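Local structure of malonyl CoA:acyl carrier protein malonyltransferase (Streptomyces coelicolor, 1NM2) at residues T136-L141 / T159-N164; A166-A171 / T283-R288; T228-K233 / K266-T271; K294-K299 / R308-E313. The protein probably transfers the malonyl group of malonyl-CoA to holo acyl carrier protein, releasing CoA and supplying fatty acid biosynthesis. All blocks are in the same frame, centred on the assembly; numbering follows the deposited sequence.

Contact 1. Residues T136-L141 / T159-N164; sequences TGMSAL and TPANVN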
loop_
_atom_site.group_PDB
_atom_site.type_symbol
_atom_site.label_atom_id
_atom_site.label_comp_id
_atom_site.label_asym_id
_atom_site.label_seq_id
_atom_site.Cartn_x
_atom_site.Cartn_y
_atom_site.Cartn_z
ATOM N N THR A 136 16.654 -11.412 5.518
ATOM C CA THR A 136 16.590 -9.985 5.221
ATOM C C THR A 136 15.455 -9.300 5.980
ATOM O O THR A 136 14.647 -9.953 6.632
ATOM C CB THR A 136 16.344 -9.763 3.719
ATOM O OG1 THR A 136 15.104 -10.380 3.351
ATOM C CG2 THR A 136 17.463 -10.370 2.891
ATOM N N GLY A 137 15.388 -7.979 5.874
ATOM C CA GLY A 137 14.344 -7.244 6.561
ATOM C C GLY A 137 14.306 -5.784 6.160
ATOM O O GLY A 137 14.936 -5.388 5.181
ATOM N N MET A 138 13.550 -4.992 6.914
ATOM C CA MET A 138 13.414 -3.558 6.666
ATOM C C MET A 138 13.425 -2.848 8.009
ATOM O O MET A 138 12.903 -3.373 8.996
ATOM C CB MET A 138 12.088 -3.242 5.959
ATOM C CG MET A 138 11.833 -4.008 4.680
ATOM S SD MET A 138 10.142 -3.732 4.056
ATOM C CE MET A 138 10.382 -2.265 3.085
ATOM N N SER A 139 14.013 -1.657 8.045
ATOM C CA SER A 139 14.066 -0.870 9.271
ATOM C C SER A 139 13.860 0.597 8.941
ATOM O O SER A 139 14.410 1.101 7.966
ATOM C CB SER A 139 15.413 -1.051 9.977
ATOM O OG SER A 139 15.597 -2.392 10.396
ATOM N N ALA A 140 13.054 1.276 9.749
ATOM C CA ALA A 140 12.793 2.693 9.540
ATOM C C ALA A 140 13.863 3.502 10.259
ATOM O O ALA A 140 14.346 3.100 11.325
ATOM C CB ALA A 140 11.416 3.061 10.076
ATOM N N LEU A 141 14.245 4.628 9.663
ATOM C CA LEU A 141 15.240 5.512 10.254
ATOM C C LEU A 141 14.499 6.700 10.855
ATOM O O LEU A 141 13.825 7.438 10.139
ATOM C CB LEU A 141 16.225 6.005 9.191
ATOM C CG LEU A 141 17.353 5.076 8.728
ATOM C CD1 LEU A 141 16.803 3.760 8.229
ATOM C CD2 LEU A 141 18.140 5.772 7.629
ATOM N N THR A 159 19.264 -0.654 0.624
ATOM C CA THR A 159 18.573 0.105 -0.404
ATOM C C THR A 159 17.444 0.881 0.269
ATOM O O THR A 159 16.870 0.427 1.261
ATOM C CB THR A 159 17.957 -0.811 -1.477
ATOM O OG1 THR A 159 16.806 -1.462 -0.934
ATOM C CG2 THR A 159 18.950 -1.862 -1.916
ATOM N N PRO A 160 17.133 2.081 -0.236
ATOM C CA PRO A 160 16.054 2.865 0.369
ATOM C C PRO A 160 14.723 2.338 -0.168
ATOM O O PRO A 160 14.136 2.917 -1.086
ATOM C CB PRO A 160 16.364 4.282 -0.100
ATOM C CG PRO A 160 16.914 4.046 -1.477
ATOM C CD PRO A 160 17.836 2.858 -1.272
ATOM N N ALA A 161 14.269 1.229 0.409
ATOM C CA ALA A 161 13.031 0.559 0.010
ATOM C C ALA A 161 11.777 1.427 0.077
ATOM O O ALA A 161 10.861 1.275 -0.734
ATOM C CB ALA A 161 12.840 -0.698 0.854
ATOM N N ASN A 162 11.729 2.325 1.054
ATOM C CA ASN A 162 10.595 3.222 1.218
ATOM C C ASN A 162 11.076 4.659 1.353
ATOM O O ASN A 162 11.899 4.960 2.217
ATOM C CB ASN A 162 9.803 2.910 2.496
ATOM C CG ASN A 162 8.726 1.852 2.310
ATOM O OD1 ASN A 162 7.827 1.751 3.138
ATOM N ND2 ASN A 162 8.816 1.055 1.257
ATOM N N VAL A 163 10.574 5.535 0.491
ATOM C CA VAL A 163 10.871 6.967 0.571
ATOM C C VAL A 163 9.446 7.500 0.668
ATOM O O VAL A 163 8.783 7.742 -0.342
ATOM C CB VAL A 163 11.567 7.496 -0.691
ATOM C CG1 VAL A 163 11.880 8.984 -0.524
ATOM C CG2 VAL A 163 12.864 6.726 -0.920
ATOM N N ASN A 164 8.977 7.655 1.900
ATOM C CA ASN A 164 7.602 8.065 2.155
ATOM C C ASN A 164 7.248 9.530 2.311
ATOM O O ASN A 164 6.088 9.850 2.565
ATOM C CB ASN A 164 7.079 7.295 3.364
ATOM C CG ASN A 164 7.155 5.801 3.163
ATOM O OD1 ASN A 164 6.947 5.309 2.053
ATOM N ND2 ASN A 164 7.444 5.069 4.228
#
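Met138 has CG anti to its carbonyl carbon (chi1 -54°), and a bend at chi3 (87°) turns CE toward Ala161 and Asn162. The strands belong to a beta-alpha-beta-beta-alpha-beta, ferredoxin-like subdomain with strand order 4-1-3-2. Strands 136-143 and 159-165 are not neighbours there. Strand 168-172 runs between them, and Met138 reaches across one face of it. Its methyl CE packs 3.7 Å from Ala161 CB. Strand 159-165 has a classic beta bulge here, with Ala161 and Asn162 set against Val170, after an inverse gamma turn at Pro160. The Met138 and Asn162 side chains cross at about a right angle, with Met138 CE 4.1 Å from Asn162 ND2. This buried contact is near the active site, where a bound acetate mimicking a malonyl group is about 5 Å from the Met138 side chain, and Asn162 touches His97, within a likely nucleophile elbow. Asn162 ND2 gives a nearly straight hydrogen bond to Ala161 O (2.9 Å, 174° at the hydrogen). With alanine in place of Asn162, the Ala161 carbonyl would probably lose this donor and a gap open beside the Met138 methyl. That oxygen lies in the Asn162 amide plane, but ND2 stands above the carbonyl plane of Ala161.

Contact 2. Residues A166-A171 / T283-R288; sequences AGQIVA and TGLAKR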
loop_
_atom_site.group_PDB
_atom_site.type_symbol
_atom_site.label_atom_id
_atom_site.label_comp_id
_atom_site.label_asym_id
_atom_site.label_seq_id
_atom_site.Cartn_x
_atom_site.Cartn_y
_atom_site.Cartn_z
ATOM N N ALA A 166 7.992 13.601 3.937
ATOM C CA ALA A 166 8.107 14.153 5.276
ATOM C C ALA A 166 9.447 13.713 5.859
ATOM O O ALA A 166 9.597 13.586 7.072
ATOM C CB ALA A 166 6.961 13.665 6.149
ATOM N N GLY A 167 10.410 13.472 4.970
ATOM C CA GLY A 167 11.741 13.055 5.378
ATOM C C GLY A 167 11.881 11.616 5.847
ATOM O O GLY A 167 12.958 11.216 6.289
ATOM N N GLN A 168 10.813 10.832 5.739
ATOM C CA GLN A 168 10.841 9.440 6.188
ATOM C C GLN A 168 11.521 8.471 5.221
ATOM O O GLN A 168 11.228 8.458 4.021
ATOM C CB GLN A 168 9.418 8.967 6.491
ATOM C CG GLN A 168 8.897 9.443 7.844
ATOM C CD GLN A 168 7.451 9.057 8.086
ATOM O OE1 GLN A 168 6.994 7.997 7.645
ATOM N NE2 GLN A 168 6.724 9.911 8.802
ATOM N N ILE A 169 12.424 7.655 5.768
ATOM C CA ILE A 169 13.186 6.676 4.995
ATOM C C ILE A 169 13.177 5.285 5.646
ATOM O O ILE A 169 13.369 5.149 6.857
ATOM C CB ILE A 169 14.680 7.095 4.871
ATOM C CG1 ILE A 169 14.814 8.466 4.197
ATOM C CG2 ILE A 169 15.452 6.030 4.105
ATOM C CD1 ILE A 169 14.543 8.468 2.707
ATOM N N VAL A 170 12.954 4.253 4.840
ATOM C CA VAL A 170 12.989 2.881 5.341
ATOM C C VAL A 170 14.100 2.146 4.597
ATOM O O VAL A 170 14.109 2.096 3.363
ATOM C CB VAL A 170 11.666 2.127 5.099
ATOM C CG1 VAL A 170 11.811 0.687 5.552
ATOM C CG2 VAL A 170 10.531 2.799 5.857
ATOM N N ALA A 171 15.039 1.588 5.351
ATOM C CA ALA A 171 16.155 0.852 4.765
ATOM C C ALA A 171 15.811 -0.632 4.712
ATOM O O ALA A 171 15.060 -1.125 5.550
ATOM C CB ALA A 171 17.422 1.068 5.593
ATOM N N THR A 283 -2.823 9.173 5.761
ATOM C CA THR A 283 -3.424 10.441 6.169
ATOM C C THR A 283 -2.442 11.201 7.062
ATOM O O THR A 283 -2.317 12.419 6.963
ATOM C CB THR A 283 -4.740 10.214 6.942
ATOM O OG1 THR A 283 -5.737 9.711 6.044
ATOM C CG2 THR A 283 -5.231 11.513 7.549
ATOM N N GLY A 284 -1.748 10.473 7.929
ATOM C CA GLY A 284 -0.774 11.103 8.803
ATOM C C GLY A 284 0.348 11.732 7.991
ATOM O O GLY A 284 0.820 12.830 8.301
ATOM N N LEU A 285 0.771 11.037 6.939
ATOM C CA LEU A 285 1.833 11.536 6.070
ATOM C C LEU A 285 1.368 12.780 5.319
ATOM O O LEU A 285 2.115 13.750 5.170
ATOM C CB LEU A 285 2.254 10.457 5.064
ATOM C CG LEU A 285 3.194 9.357 5.572
ATOM C CD1 LEU A 285 3.300 8.234 4.546
ATOM C CD2 LEU A 285 4.564 9.958 5.840
ATOM N N ALA A 286 0.124 12.749 4.854
ATOM C CA ALA A 286 -0.437 13.868 4.113
ATOM C C ALA A 286 -0.495 15.131 4.973
ATOM O O ALA A 286 -0.205 16.227 4.491
ATOM C CB ALA A 286 -1.829 13.514 3.605
ATOM N N LYS A 287 -0.865 14.977 6.241
ATOM C CA LYS A 287 -0.958 16.123 7.143
ATOM C C LYS A 287 0.392 16.806 7.319
ATOM O O LYS A 287 0.466 17.988 7.666
ATOM C CB LYS A 287 -1.500 15.688 8.509
ATOM C CG LYS A 287 -2.956 15.238 8.473
ATOM C CD LYS A 287 -3.420 14.733 9.831
ATOM C CE LYS A 287 -4.817 14.145 9.744
ATOM N NZ LYS A 287 -5.246 13.560 11.043
ATOM N N ARG A 288 1.463 16.060 7.077
ATOM C CA ARG A 288 2.805 16.605 7.209
ATOM C C ARG A 288 3.343 17.177 5.905
ATOM O O ARG A 288 3.816 18.312 5.869
ATOM C CB ARG A 288 3.764 15.529 7.720
ATOM C CG ARG A 288 3.523 15.131 9.161
ATOM C CD ARG A 288 4.613 14.207 9.667
ATOM N NE ARG A 288 4.616 14.135 11.124
ATOM C CZ ARG A 288 4.798 15.184 11.921
ATOM N NH1 ARG A 288 4.993 16.390 11.399
ATOM N NH2 ARG A 288 4.783 15.032 13.240
#
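Gln168 meets Leu285 through the end of its side chain. From CB the chain passes to CG, which is anti to the carbonyl carbon, and then runs extended (chi2 176°) to the amide. The carbon CD lies 3.8 Å from Leu285 CD2. At the tip, OE1 is 3.6 Å and NE2 3.7 Å from the same Leu285 CD2. The methyl sits over the amide face, displaced toward its OE1/NE2 end, so neither atom points at it and the packing is van der Waals. Leu285 CD2 also packs on the backbone oxygen of Asn164, so this branch touches two places on the hairpin. Beside it, Ala166 CB sits 4.0 Å from Arg288 CB, where the backbones come closest. Ala166 CB is also 4.4 Å from Leu285 CD2. Ala166 and Gly167 both have positive phi, near the values of a type I' turn. They link strands 159-165 and 168-172 and carry the Ala166 methyl toward the helix. The contact is at the surface. A beta hairpin of the ferredoxin-like subdomain here leans on helix 281-289 of the hydrolase-like core, a junction of the two subdomains that make up the acyltransferase fold of the FabD family.

Contact 3. Residues T228-K233 / K266-T271; sequences TYVSNK and KELGVT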
loop_
_atom_site.group_PDB
_atom_site.type_symbol
_atom_site.label_atom_id
_atom_site.label_comp_id
_atom_site.label_asym_id
_atom_site.label_seq_id
_atom_site.Cartn_x
_atom_site.Cartn_y
_atom_site.Cartn_z
ATOM N N THR A 228 -7.109 9.155 -13.237
ATOM C CA THR A 228 -5.664 9.341 -13.161
ATOM C C THR A 228 -5.061 8.391 -12.125
ATOM O O THR A 228 -5.462 8.393 -10.962
ATOM C CB THR A 228 -5.319 10.790 -12.786
ATOM O OG1 THR A 228 -5.899 11.682 -13.748
ATOM C CG2 THR A 228 -3.808 10.986 -12.769
ATOM N N TYR A 229 -4.101 7.582 -12.561
ATOM C CA TYR A 229 -3.445 6.608 -11.690
ATOM C C TYR A 229 -1.985 7.012 -11.442
ATOM O O TYR A 229 -1.180 7.041 -12.372
ATOM C CB TYR A 229 -3.499 5.224 -12.346
ATOM C CG TYR A 229 -2.897 4.117 -11.512
ATOM C CD1 TYR A 229 -3.683 3.364 -10.642
ATOM C CD2 TYR A 229 -1.529 3.846 -11.570
ATOM C CE1 TYR A 229 -3.120 2.366 -9.846
ATOM C CE2 TYR A 229 -0.959 2.859 -10.779
ATOM C CZ TYR A 229 -1.758 2.124 -9.921
ATOM O OH TYR A 229 -1.184 1.163 -9.124
ATOM N N VAL A 230 -1.652 7.312 -10.189
ATOM C CA VAL A 230 -0.297 7.723 -9.818
ATOM C C VAL A 230 0.492 6.525 -9.300
ATOM O O VAL A 230 0.064 5.855 -8.357
ATOM C CB VAL A 230 -0.336 8.822 -8.729
ATOM C CG1 VAL A 230 1.079 9.272 -8.379
ATOM C CG2 VAL A 230 -1.151 10.009 -9.226
ATOM N N SER A 231 1.656 6.282 -9.901
ATOM C CA SER A 231 2.505 5.135 -9.559
ATOM C C SER A 231 3.658 5.330 -8.565
ATOM O O SER A 231 4.373 6.337 -8.600
ATOM C CB SER A 231 3.055 4.531 -10.861
ATOM O OG SER A 231 4.088 3.588 -10.622
ATOM N N ASN A 232 3.837 4.325 -7.703
ATOM C CA ASN A 232 4.885 4.293 -6.674
ATOM C C ASN A 232 6.310 4.337 -7.216
ATOM O O ASN A 232 7.224 4.803 -6.540
ATOM C CB ASN A 232 4.778 3.013 -5.842
ATOM C CG ASN A 232 3.694 3.070 -4.799
ATOM O OD1 ASN A 232 3.527 2.129 -4.032
ATOM N ND2 ASN A 232 2.952 4.172 -4.760
ATOM N N LYS A 233 6.502 3.802 -8.413
ATOM C CA LYS A 233 7.829 3.748 -9.022
ATOM C C LYS A 233 8.530 5.095 -9.118
ATOM O O LYS A 233 9.681 5.240 -8.712
ATOM C CB LYS A 233 7.730 3.132 -10.425
ATOM C CG LYS A 233 8.966 3.317 -11.301
ATOM C CD LYS A 233 9.745 2.028 -11.453
ATOM C CE LYS A 233 10.726 2.100 -12.622
ATOM N NZ LYS A 233 11.707 3.208 -12.477
ATOM N N LYS A 266 0.308 17.314 -5.575
ATOM C CA LYS A 266 0.448 18.767 -5.521
ATOM C C LYS A 266 0.339 19.338 -6.927
ATOM O O LYS A 266 -0.409 20.288 -7.173
ATOM C CB LYS A 266 1.808 19.161 -4.945
ATOM C CG LYS A 266 2.091 18.682 -3.528
ATOM C CD LYS A 266 3.433 19.235 -3.068
ATOM C CE LYS A 266 3.923 18.581 -1.792
ATOM N NZ LYS A 266 5.324 18.998 -1.489
ATOM N N GLU A 267 1.103 18.759 -7.848
ATOM C CA GLU A 267 1.097 19.199 -9.236
ATOM C C GLU A 267 -0.310 19.114 -9.819
ATOM O O GLU A 267 -0.653 19.859 -10.734
ATOM C CB GLU A 267 2.065 18.344 -10.066
ATOM C CG GLU A 267 3.529 18.486 -9.656
ATOM C CD GLU A 267 4.473 17.640 -10.501
ATOM O OE1 GLU A 267 4.379 16.392 -10.445
ATOM O OE2 GLU A 267 5.311 18.223 -11.224
ATOM N N LEU A 268 -1.124 18.207 -9.285
ATOM C CA LEU A 268 -2.494 18.039 -9.760
ATOM C C LEU A 268 -3.448 18.991 -9.036
ATOM O O LEU A 268 -4.640 19.031 -9.338
ATOM C CB LEU A 268 -2.965 16.591 -9.550
ATOM C CG LEU A 268 -2.308 15.436 -10.321
ATOM C CD1 LEU A 268 -2.886 14.116 -9.830
ATOM C CD2 LEU A 268 -2.548 15.588 -11.819
ATOM N N GLY A 269 -2.925 19.745 -8.077
ATOM C CA GLY A 269 -3.753 20.683 -7.334
ATOM C C GLY A 269 -4.703 20.035 -6.336
ATOM O O GLY A 269 -5.790 20.554 -6.074
ATOM N N VAL A 270 -4.293 18.904 -5.772
ATOM C CA VAL A 270 -5.113 18.185 -4.798
ATOM C C VAL A 270 -5.641 19.110 -3.696
ATOM O O VAL A 270 -4.895 19.925 -3.150
ATOM C CB VAL A 270 -4.295 17.039 -4.149
ATOM C CG1 VAL A 270 -3.062 17.609 -3.449
ATOM C CG2 VAL A 270 -5.167 16.259 -3.171
ATOM N N THR A 271 -6.927 18.986 -3.376
ATOM C CA THR A 271 -7.538 19.806 -2.328
ATOM C C THR A 271 -8.064 18.946 -1.178
ATOM O O THR A 271 -8.333 19.449 -0.086
ATOM C CB THR A 271 -8.703 20.670 -2.877
ATOM O OG1 THR A 271 -9.665 19.828 -3.526
ATOM C CG2 THR A 271 -8.177 21.719 -3.865
#
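A single methyl, CD1 of Leu268, makes both close approaches between 228-233 and 266-271. It lies 4.4 Å from Thr228 CG2 and 4.5 Å from Val230 CG2, so the touch is loose and wholly apolar. The Leu268 chain reaches that far because chi2 (175°) puts CD1 at its extended end, anti to CA. Thr228 turns its methyl CG2 to the leucine. Two residues on, Val230 adds a second methyl from the same side of the chain. Leu268 also touches Ala93 and Met2, and the backbones of Thr228 and Val230 bond to Val94. Gly269 follows Leu268 with positive phi and ends helix 258-267 in a Schellman motif. Its N bonds back to Lys266 O at 2.7 Å. Beyond Val230 the first segment leaves the contact through an ST turn, in which Lys233 N bonds to Ser231 OG at 3.3 Å. Within this turn, Asn232 hydrogen-bonds through ND2 to Gly96 O and through OD1 to Ser98 N, at the likely nucleophile elbow. The capped helix end then leads into strand 272-275. A helix terminus resting on an outer strand of a parallel sheet, with the next strand following, fits the alpha/beta hydrolase-like core of this enzyme.

Contact 4. Residues K294-K299 / R308-E313; sequences KTLALK and RELVAE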
loop_
_atom_site.group_PDB
_atom_site.type_symbol
_atom_site.label_atom_id
_atom_site.label_comp_id
_atom_site.label_asym_id
_atom_site.label_seq_id
_atom_site.Cartn_x
_atom_site.Cartn_y
_atom_site.Cartn_z
ATOM N N LYS A 294 -7.282 18.949 2.851
ATOM C CA LYS A 294 -8.177 18.274 3.787
ATOM C C LYS A 294 -7.935 16.779 3.673
ATOM O O LYS A 294 -7.797 16.251 2.570
ATOM C CB LYS A 294 -9.649 18.576 3.476
ATOM C CG LYS A 294 -10.065 20.016 3.730
ATOM C CD LYS A 294 -11.580 20.154 3.869
ATOM C CE LYS A 294 -12.091 19.526 5.168
ATOM N NZ LYS A 294 -13.557 19.748 5.397
ATOM N N THR A 295 -7.868 16.098 4.809
ATOM C CA THR A 295 -7.634 14.661 4.809
ATOM C C THR A 295 -8.656 13.951 5.685
ATOM O O THR A 295 -9.108 14.493 6.696
ATOM C CB THR A 295 -6.228 14.310 5.345
ATOM O OG1 THR A 295 -6.103 14.782 6.692
ATOM C CG2 THR A 295 -5.149 14.950 4.494
ATOM N N LEU A 296 -9.020 12.738 5.288
ATOM C CA LEU A 296 -9.967 11.941 6.053
ATOM C C LEU A 296 -9.616 10.471 5.879
ATOM O O LEU A 296 -9.421 9.996 4.758
ATOM C CB LEU A 296 -11.404 12.200 5.582
ATOM C CG LEU A 296 -12.529 11.552 6.405
ATOM C CD1 LEU A 296 -13.846 12.267 6.135
ATOM C CD2 LEU A 296 -12.645 10.074 6.071
ATOM N N ALA A 297 -9.522 9.757 6.995
ATOM C CA ALA A 297 -9.202 8.339 6.962
ATOM C C ALA A 297 -10.434 7.524 7.334
ATOM O O ALA A 297 -11.091 7.799 8.341
ATOM C CB ALA A 297 -8.062 8.034 7.933
ATOM N N LEU A 298 -10.760 6.536 6.509
ATOM C CA LEU A 298 -11.896 5.666 6.781
ATOM C C LEU A 298 -11.433 4.532 7.685
ATOM O O LEU A 298 -10.606 3.710 7.288
ATOM C CB LEU A 298 -12.457 5.078 5.486
ATOM C CG LEU A 298 -13.161 6.044 4.533
ATOM C CD1 LEU A 298 -13.579 5.298 3.279
ATOM C CD2 LEU A 298 -14.371 6.660 5.226
ATOM N N LYS A 299 -11.950 4.496 8.908
ATOM C CA LYS A 299 -11.587 3.438 9.838
ATOM C C LYS A 299 -12.777 2.518 10.095
ATOM O O LYS A 299 -12.613 1.303 10.205
ATOM C CB LYS A 299 -11.058 4.043 11.134
ATOM C CG LYS A 299 -9.799 4.879 10.905
ATOM C CD LYS A 299 -9.233 5.432 12.200
ATOM C CE LYS A 299 -7.934 6.182 11.952
ATOM N NZ LYS A 299 -7.328 6.672 13.218
ATOM N N ARG A 308 -18.624 11.240 2.764
ATOM C CA ARG A 308 -19.551 11.621 1.701
ATOM C C ARG A 308 -19.590 13.140 1.537
ATOM O O ARG A 308 -19.647 13.651 0.417
ATOM C CB ARG A 308 -20.961 11.117 2.007
ATOM C CG ARG A 308 -21.078 9.623 2.245
ATOM C CD ARG A 308 -22.495 9.281 2.699
ATOM N NE ARG A 308 -22.588 7.950 3.299
ATOM C CZ ARG A 308 -22.448 6.813 2.627
ATOM N NH1 ARG A 308 -22.209 6.837 1.322
ATOM N NH2 ARG A 308 -22.538 5.653 3.262
ATOM N N GLU A 309 -19.561 13.860 2.656
ATOM C CA GLU A 309 -19.586 15.319 2.611
ATOM C C GLU A 309 -18.340 15.824 1.898
ATOM O O GLU A 309 -18.406 16.720 1.053
ATOM C CB GLU A 309 -19.621 15.905 4.023
ATOM C CG GLU A 309 -20.692 15.319 4.921
ATOM C CD GLU A 309 -20.675 15.928 6.308
ATOM O OE1 GLU A 309 -19.588 15.985 6.928
ATOM O OE2 GLU A 309 -21.751 16.348 6.782
ATOM N N LEU A 310 -17.199 15.239 2.246
ATOM C CA LEU A 310 -15.934 15.629 1.648
ATOM C C LEU A 310 -15.955 15.325 0.153
ATOM O O LEU A 310 -15.495 16.128 -0.660
ATOM C CB LEU A 310 -14.785 14.884 2.327
ATOM C CG LEU A 310 -13.383 15.452 2.101
ATOM C CD1 LEU A 310 -13.356 16.932 2.481
ATOM C CD2 LEU A 310 -12.380 14.663 2.936
ATOM N N VAL A 311 -16.489 14.163 -0.207
ATOM C CA VAL A 311 -16.575 13.786 -1.610
ATOM C C VAL A 311 -17.421 14.813 -2.358
ATOM O O VAL A 311 -16.986 15.376 -3.357
ATOM C CB VAL A 311 -17.209 12.381 -1.785
ATOM C CG1 VAL A 311 -17.499 12.115 -3.249
ATOM C CG2 VAL A 311 -16.266 11.320 -1.255
ATOM N N ALA A 312 -18.623 15.067 -1.854
ATOM C CA ALA A 312 -19.533 16.018 -2.480
ATOM C C ALA A 312 -18.916 17.388 -2.776
ATOM O O ALA A 312 -19.107 17.935 -3.862
ATOM C CB ALA A 312 -20.777 16.188 -1.608
ATOM N N GLU A 313 -18.175 17.945 -1.821
ATOM C CA GLU A 313 -17.585 19.265 -2.024
ATOM C C GLU A 313 -16.267 19.292 -2.797
ATOM O O GLU A 313 -15.740 20.367 -3.082
ATOM C CB GLU A 313 -17.401 19.976 -0.681
ATOM C CG GLU A 313 -16.444 19.297 0.271
ATOM C CD GLU A 313 -16.102 20.171 1.467
ATOM O OE1 GLU A 313 -15.548 21.272 1.256
ATOM O OE2 GLU A 313 -16.383 19.759 2.616
#
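Lys294 passes its aliphatic chain slantwise over the CD1 methyl of Leu310. The chain bends at chi3 (70°). Lys294 CD and CE are each 3.9 Å from Leu310 CD1, and Lys294 CB is 4.2 Å from the same methyl. The ammonium then goes on to Glu313. Lys294 NZ and Glu313 OE2 are 4.0 Å apart, a long salt bridge between side chains that cross at about a right angle. Thr295 points away from helix 304-314 and packs on helix 281-289, which covers the other face of the sheet. Leu296 turns back to the first side. Its CB is 3.7 Å from Leu310 CD2. Its side chain also touches Ala306, a turn earlier in the helix. Leu298, just past the strand, stays on this face and packs on Leu304 and Ala307. Lys299 follows in the loop, and its N bonds to Asp303 OD1, just before helix 304-314. The short axes of strand and helix pass 10.1 Å apart at 143°, roughly antiparallel, as expected for a helix that returns over the strand before it. Leu310 is buried and forks between its two partners, CD1 to Lys294 and CD2 to Leu296, while also touching Ile274 of the neighbouring strand. The chemistry is therefore graded. Apolar packing at Leu310 probably holds the helix to the edge of the sheet, and the exposed Lys294-Glu313 pair likely adds only a modest electrostatic pull at the rim.

Contacts 1 and 2 share the mixed sheet of the ferredoxin-like subdomain. Their centres are 13 Å apart, and they meet where strand 168-172 bonds to its two neighbours. Contacts 3 and 4 belong to the parallel sheet of the hydrolase-like core, at its outermost strands 228-229 and 294-297. Their centres are 17 Å apart, linked by a probable hydrogen bond, Thr271 O to Lys294 N. Contact 2 joins the two halves, and its helix 281-289 packs on strand 294-297. Along the chain contact 1 comes first, contact 3 nests inside contact 2, and contact 4 comes last. The subdomain (136-194) is inserted between core strands 93-96 and 228-229, and the active site probably lies where both meet.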